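Local coordinates for acyl-CoA thioester hydrolase HI0827 (Haemophilus influenzae Rd KW20, PDB 3BJK) that hydrolyses the thioester bond of a broad range of acyl-coenzyme A substrates as a hexameric hotdog-fold thioesterase built as a trimer of dimers, at the interface of chains A and B. Coordinates in Å, arbitrary orientation; residue numbers count along the deposited sequence, not the author numbering. Chains: chain A/B, Acyl-CoA thioester hydrolase HI0827.

Contact 1: the interface of chains A and B. Residues chain A 61-66; chain B 63-68.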
# COMPACT_ATOMS: atom_id res chain seq x y z
N VAL A 61 1.92 13.16 -20.83
CA VAL A 61 0.79 13.71 -21.55
C VAL A 61 -0.00 12.68 -22.36
O VAL A 61 -1.21 12.79 -22.45
CB VAL A 61 1.16 14.93 -22.41
CG1 VAL A 61 1.82 16.03 -21.57
CG2 VAL A 61 2.02 14.52 -23.58
N ALA A 62 0.67 11.63 -22.84
CA ALA A 62 -0.05 10.64 -23.62
C ALA A 62 0.62 9.31 -23.62
O ALA A 62 1.81 9.17 -23.26
CB ALA A 62 -0.26 11.14 -25.05
N VAL A 63 -0.22 8.31 -23.93
CA VAL A 63 0.20 6.96 -24.21
C VAL A 63 -0.48 6.49 -25.52
O VAL A 63 -1.64 6.81 -25.81
CB VAL A 63 -0.14 5.95 -23.08
CG1 VAL A 63 0.57 4.60 -23.38
CG2 VAL A 63 0.27 6.48 -21.75
N GLU A 64 0.29 5.72 -26.31
CA GLU A 64 -0.18 5.10 -27.56
C GLU A 64 0.34 3.66 -27.63
O GLU A 64 1.44 3.36 -27.12
CB GLU A 64 0.37 5.87 -28.78
CG GLU A 64 0.09 7.34 -28.79
CD GLU A 64 1.06 8.11 -29.69
OE1 GLU A 64 2.18 8.50 -29.27
OE2 GLU A 64 0.67 8.32 -30.82
N SER A 65 -0.47 2.82 -28.26
CA SER A 65 -0.09 1.46 -28.67
C SER A 65 0.49 0.63 -27.53
O SER A 65 1.59 0.02 -27.61
CB SER A 65 0.87 1.57 -29.82
OG SER A 65 0.19 2.20 -30.87
N MET A 66 -0.26 0.62 -26.43
CA MET A 66 0.07 -0.26 -25.36
C MET A 66 -0.47 -1.65 -25.64
O MET A 66 -1.66 -1.83 -25.92
CB MET A 66 -0.45 0.33 -24.02
CG MET A 66 -0.31 -0.53 -22.80
SD MET A 66 -0.63 0.47 -21.27
CE MET A 66 0.72 1.62 -21.11
N VAL B 63 -4.22 -0.84 -24.97
CA VAL B 63 -4.67 0.55 -24.74
C VAL B 63 -4.05 1.35 -25.90
O VAL B 63 -2.87 1.71 -25.96
CB VAL B 63 -4.27 1.16 -23.34
CG1 VAL B 63 -5.11 2.41 -23.02
CG2 VAL B 63 -4.40 0.20 -22.27
N GLU B 64 -4.87 1.59 -26.88
CA GLU B 64 -4.43 2.23 -28.07
C GLU B 64 -4.19 3.69 -27.85
O GLU B 64 -3.32 4.28 -28.52
CB GLU B 64 -5.41 2.04 -29.20
CG GLU B 64 -6.79 2.58 -28.98
CD GLU B 64 -7.74 1.93 -29.93
OE1 GLU B 64 -8.13 0.76 -29.64
OE2 GLU B 64 -8.02 2.56 -30.97
N SER B 65 -4.90 4.26 -26.90
CA SER B 65 -4.81 5.67 -26.62
C SER B 65 -4.98 5.97 -25.12
O SER B 65 -5.81 5.36 -24.47
CB SER B 65 -5.94 6.41 -27.34
OG SER B 65 -5.57 7.75 -27.31
N MET B 66 -4.24 6.97 -24.62
CA MET B 66 -4.48 7.58 -23.30
C MET B 66 -3.98 9.04 -23.35
O MET B 66 -2.94 9.33 -23.94
CB MET B 66 -3.79 6.69 -22.27
CG MET B 66 -3.71 6.95 -20.84
SD MET B 66 -3.20 5.27 -20.26
CE MET B 66 -4.71 4.52 -19.70
N ASN B 67 -4.78 9.94 -22.78
CA ASN B 67 -4.49 11.39 -22.77
C ASN B 67 -4.61 11.86 -21.36
O ASN B 67 -5.67 11.67 -20.76
CB ASN B 67 -5.47 12.18 -23.66
CG ASN B 67 -5.33 11.82 -25.13
OD1 ASN B 67 -4.34 12.18 -25.75
ND2 ASN B 67 -6.30 11.11 -25.69
N PHE B 68 -3.53 12.42 -20.82
CA PHE B 68 -3.58 13.03 -19.51
C PHE B 68 -3.85 14.51 -19.76
O PHE B 68 -2.98 15.19 -20.27
CB PHE B 68 -2.28 12.78 -18.72
CG PHE B 68 -1.97 11.33 -18.56
CD1 PHE B 68 -2.61 10.57 -17.58
CD2 PHE B 68 -1.09 10.70 -19.42
CE1 PHE B 68 -2.33 9.22 -17.44
CE2 PHE B 68 -0.81 9.29 -19.27
CZ PHE B 68 -1.43 8.59 -18.31
O HOH W 1 -2.50 14.11 -24.81
O HOH W 2 -2.64 9.15 -27.64

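Contact 2: the interface of chains A and B. Residues chain A 34, 36-37, 39-40, 43; chain B 34, 36-37, 39-40, 43.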
# COMPACT_ATOMS: atom_id res chain seq x y z
N PHE A 34 -1.31 -7.48 -11.60
CA PHE A 34 -2.38 -6.60 -12.04
C PHE A 34 -1.84 -5.65 -13.14
O PHE A 34 -0.74 -5.11 -13.02
CB PHE A 34 -2.89 -5.78 -10.82
CG PHE A 34 -3.70 -4.58 -11.15
CD1 PHE A 34 -4.84 -4.69 -11.96
CD2 PHE A 34 -3.41 -3.34 -10.56
CE1 PHE A 34 -5.66 -3.55 -12.26
CE2 PHE A 34 -4.20 -2.23 -10.82
CZ PHE A 34 -5.35 -2.32 -11.67
N GLY A 36 -2.59 -2.66 -14.00
CA GLY A 36 -2.36 -1.31 -13.46
C GLY A 36 -0.96 -1.07 -12.90
O GLY A 36 -0.34 0.02 -13.10
N TRP A 37 -0.43 -2.08 -12.22
CA TRP A 37 0.90 -2.02 -11.66
C TRP A 37 1.91 -1.92 -12.82
O TRP A 37 2.82 -1.12 -12.78
CB TRP A 37 1.14 -3.28 -10.77
CG TRP A 37 2.52 -3.32 -10.13
CD1 TRP A 37 2.89 -2.71 -8.99
CD2 TRP A 37 3.71 -3.92 -10.66
NE1 TRP A 37 4.22 -2.89 -8.75
CE2 TRP A 37 4.75 -3.64 -9.76
CE3 TRP A 37 3.99 -4.63 -11.80
CZ2 TRP A 37 6.04 -4.10 -9.94
CZ3 TRP A 37 5.29 -5.09 -11.99
CH2 TRP A 37 6.29 -4.84 -11.05
N MET A 39 1.47 -0.90 -15.94
CA MET A 39 1.31 0.45 -16.51
C MET A 39 2.01 1.48 -15.67
O MET A 39 2.70 2.34 -16.18
CB MET A 39 -0.16 0.84 -16.66
CG MET A 39 -0.90 0.02 -17.68
SD MET A 39 -2.59 0.60 -17.97
CE MET A 39 -3.36 0.09 -16.54
N SER A 40 1.88 1.37 -14.34
CA SER A 40 2.54 2.30 -13.45
C SER A 40 4.07 2.20 -13.53
O SER A 40 4.77 3.19 -13.49
CB SER A 40 2.11 2.05 -11.99
OG SER A 40 0.79 2.42 -11.79
N ALA A 43 5.20 3.91 -16.76
CA ALA A 43 5.08 5.34 -16.77
C ALA A 43 6.22 5.94 -15.92
O ALA A 43 6.80 6.92 -16.33
CB ALA A 43 3.74 5.75 -16.26
N PHE B 34 -0.58 10.56 -8.86
CA PHE B 34 0.31 9.83 -9.76
C PHE B 34 -0.46 9.27 -10.98
O PHE B 34 -1.53 8.67 -10.84
CB PHE B 34 0.98 8.65 -8.91
CG PHE B 34 1.69 7.60 -9.71
CD1 PHE B 34 2.68 7.95 -10.67
CD2 PHE B 34 1.48 6.24 -9.43
CE1 PHE B 34 3.41 6.94 -11.40
CE2 PHE B 34 2.17 5.23 -10.11
CZ PHE B 34 3.17 5.56 -11.11
N GLY B 36 0.10 6.70 -12.81
CA GLY B 36 -0.11 5.21 -12.68
C GLY B 36 -1.37 4.84 -11.93
O GLY B 36 -2.03 3.81 -12.23
N TRP B 37 -1.72 5.64 -10.91
CA TRP B 37 -2.96 5.43 -10.18
C TRP B 37 -4.16 5.67 -11.07
O TRP B 37 -5.15 4.90 -10.98
CB TRP B 37 -3.07 6.27 -8.92
CG TRP B 37 -4.27 6.05 -8.13
CD1 TRP B 37 -4.44 5.18 -7.10
CD2 TRP B 37 -5.49 6.74 -8.27
NE1 TRP B 37 -5.71 5.28 -6.60
CE2 TRP B 37 -6.38 6.24 -7.30
CE3 TRP B 37 -5.92 7.75 -9.14
CZ2 TRP B 37 -7.69 6.70 -7.16
CZ3 TRP B 37 -7.24 8.24 -8.99
CH2 TRP B 37 -8.10 7.69 -8.01
N MET B 39 -4.28 5.52 -14.40
CA MET B 39 -4.27 4.41 -15.35
C MET B 39 -4.86 3.14 -14.75
O MET B 39 -5.66 2.42 -15.41
CB MET B 39 -2.87 4.17 -15.86
CG MET B 39 -2.30 5.29 -16.67
SD MET B 39 -0.71 4.84 -17.42
CE MET B 39 0.31 4.77 -16.05
N SER B 40 -4.55 2.92 -13.48
CA SER B 40 -5.04 1.72 -12.80
C SER B 40 -6.57 1.78 -12.61
O SER B 40 -7.26 0.75 -12.70
CB SER B 40 -4.34 1.48 -11.47
OG SER B 40 -2.97 1.29 -11.67
N ALA B 43 -8.30 1.17 -16.00
CA ALA B 43 -8.22 -0.26 -16.34
C ALA B 43 -9.21 -1.13 -15.53
O ALA B 43 -9.89 -1.99 -16.08
CB ALA B 43 -6.78 -0.82 -16.17

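Contact 1: the interface of chains A and B
Strand 58-68 of each subunit pairs antiparallel with its counterpart in the other chain, so that the sheets of two hotdog folds join edge to edge within the hexamer. A:Val63 and B:Met66, the residues with most surface buried here, face each other as a bridge pair. Their main chains bond in both directions: A:Val63 N donates to B:Met66 O at 2.9 Å, nearly straight (166° at H), whereas the return bond from B:Met66 N to A:Val63 O is more bent (141°). Above this pair the side chains lie alongside each other and point the same way, with A:Val63 CB 3.8 Å from B:Met66 CB. The valine sets CG1 anti to its backbone N (chi1 -170°), which leaves CG2 as the branch that touches the methionine sulfur and, 3.9 Å away, the ring atom CE2 of B:Phe68. That ring crosses the valine obliquely and turns its edge to the peptide between A:Val61 and A:Ala62. The twin pair, A:Met66 and B:Val63, repeats the side-by-side packing, A:Met66 SD lying 3.9 Å from B:Val63 CG2. Between them the register holds but chain A leaves strand geometry: A:Ser65 has positive phi, unlike B:Ser65, a local break in the symmetry, and its N reaches B:Glu64 O at 3.2 Å from well above the carbonyl plane. At the far end, A:Val61 O accepts from B:Phe68 N and also meets a water that lies 2.8 Å from B:Asn67 OD1, the side-chain amide oxygen.

Contact 2: the interface of chains A and B
Two methionines, A:Met39 and B:Met39, cross obliquely at the centre of this contact, where the long helices 35-54 of two hotdog-fold subunits meet about the dimer two-fold. Each side chain starts with CG anti to its own carbonyl carbon (chi1 near -66°), runs on extended through chi2 and bends at chi3, and this bend carries the terminal methyl across to the partner helix. There A:Met39 CE lies 3.6 Å from B:Ala43 CB, one turn further along that helix, and the exchanged pair has the same spacing. Ala43 is engineered in both chains, the natural residue being aspartate, so this methyl-to-methyl contact belongs to the altered enzyme. Each methionine methyl also approaches the main chain of the partner, B:Met39 CE standing 3.4 Å from the carbonyl oxygen A:Met39 O, while the sulfur atoms pass beside the opposing CB groups.

Outward from the methionines, each Ser40 fits between Gly36 and Phe34 of the other subunit. A:Ser40 CB touches the rim of the B:Phe34 ring, 3.7 Å from CE2, and the carbonyl oxygen A:Ser40 O lies in the ring plane at the same edge. One face of that ring is taken by its own chain: B:Gly36 N sits 3.3 Å above the plane, over the ring centre, so the phenylalanine packs against the first turn of its helix while offering its edge to the neighbour.

The polar end of the contact is formed by the two serine hydroxyls, which stand near the two-fold axis and turn back along their own helices. With OG beside the backbone N (chi1 -70° in A:Ser40), A:Ser40 OG donates to A:Gly36 O at 3.0 Å, from above the carbonyl plane. The same hydroxyl lies 3.2 Å from B:Gly36 O across the two-fold, so its one hydrogen may be shared by the two carbonyls or alternate between them; B:Gly36 O also receives a hydrogen bond from B:Ser40 OG at 2.8 Å.

The C-alpha centres of contact 1 and contact 2 lie about 12 Å apart on one two-fold interface, and the two contacts have no residue in common. Contact 1 joins the strands 58-68, contact 2 the helices 35-54 with the loop residue just before them; in each chain a short loop joins the helix to the strand that follows. Sheet and helix layers of the dimer are therefore each bridged across the chains, one mainly by backbone pairing and the other by side-chain packing. This double attachment fits the dimer as the building unit of the trimer of dimers.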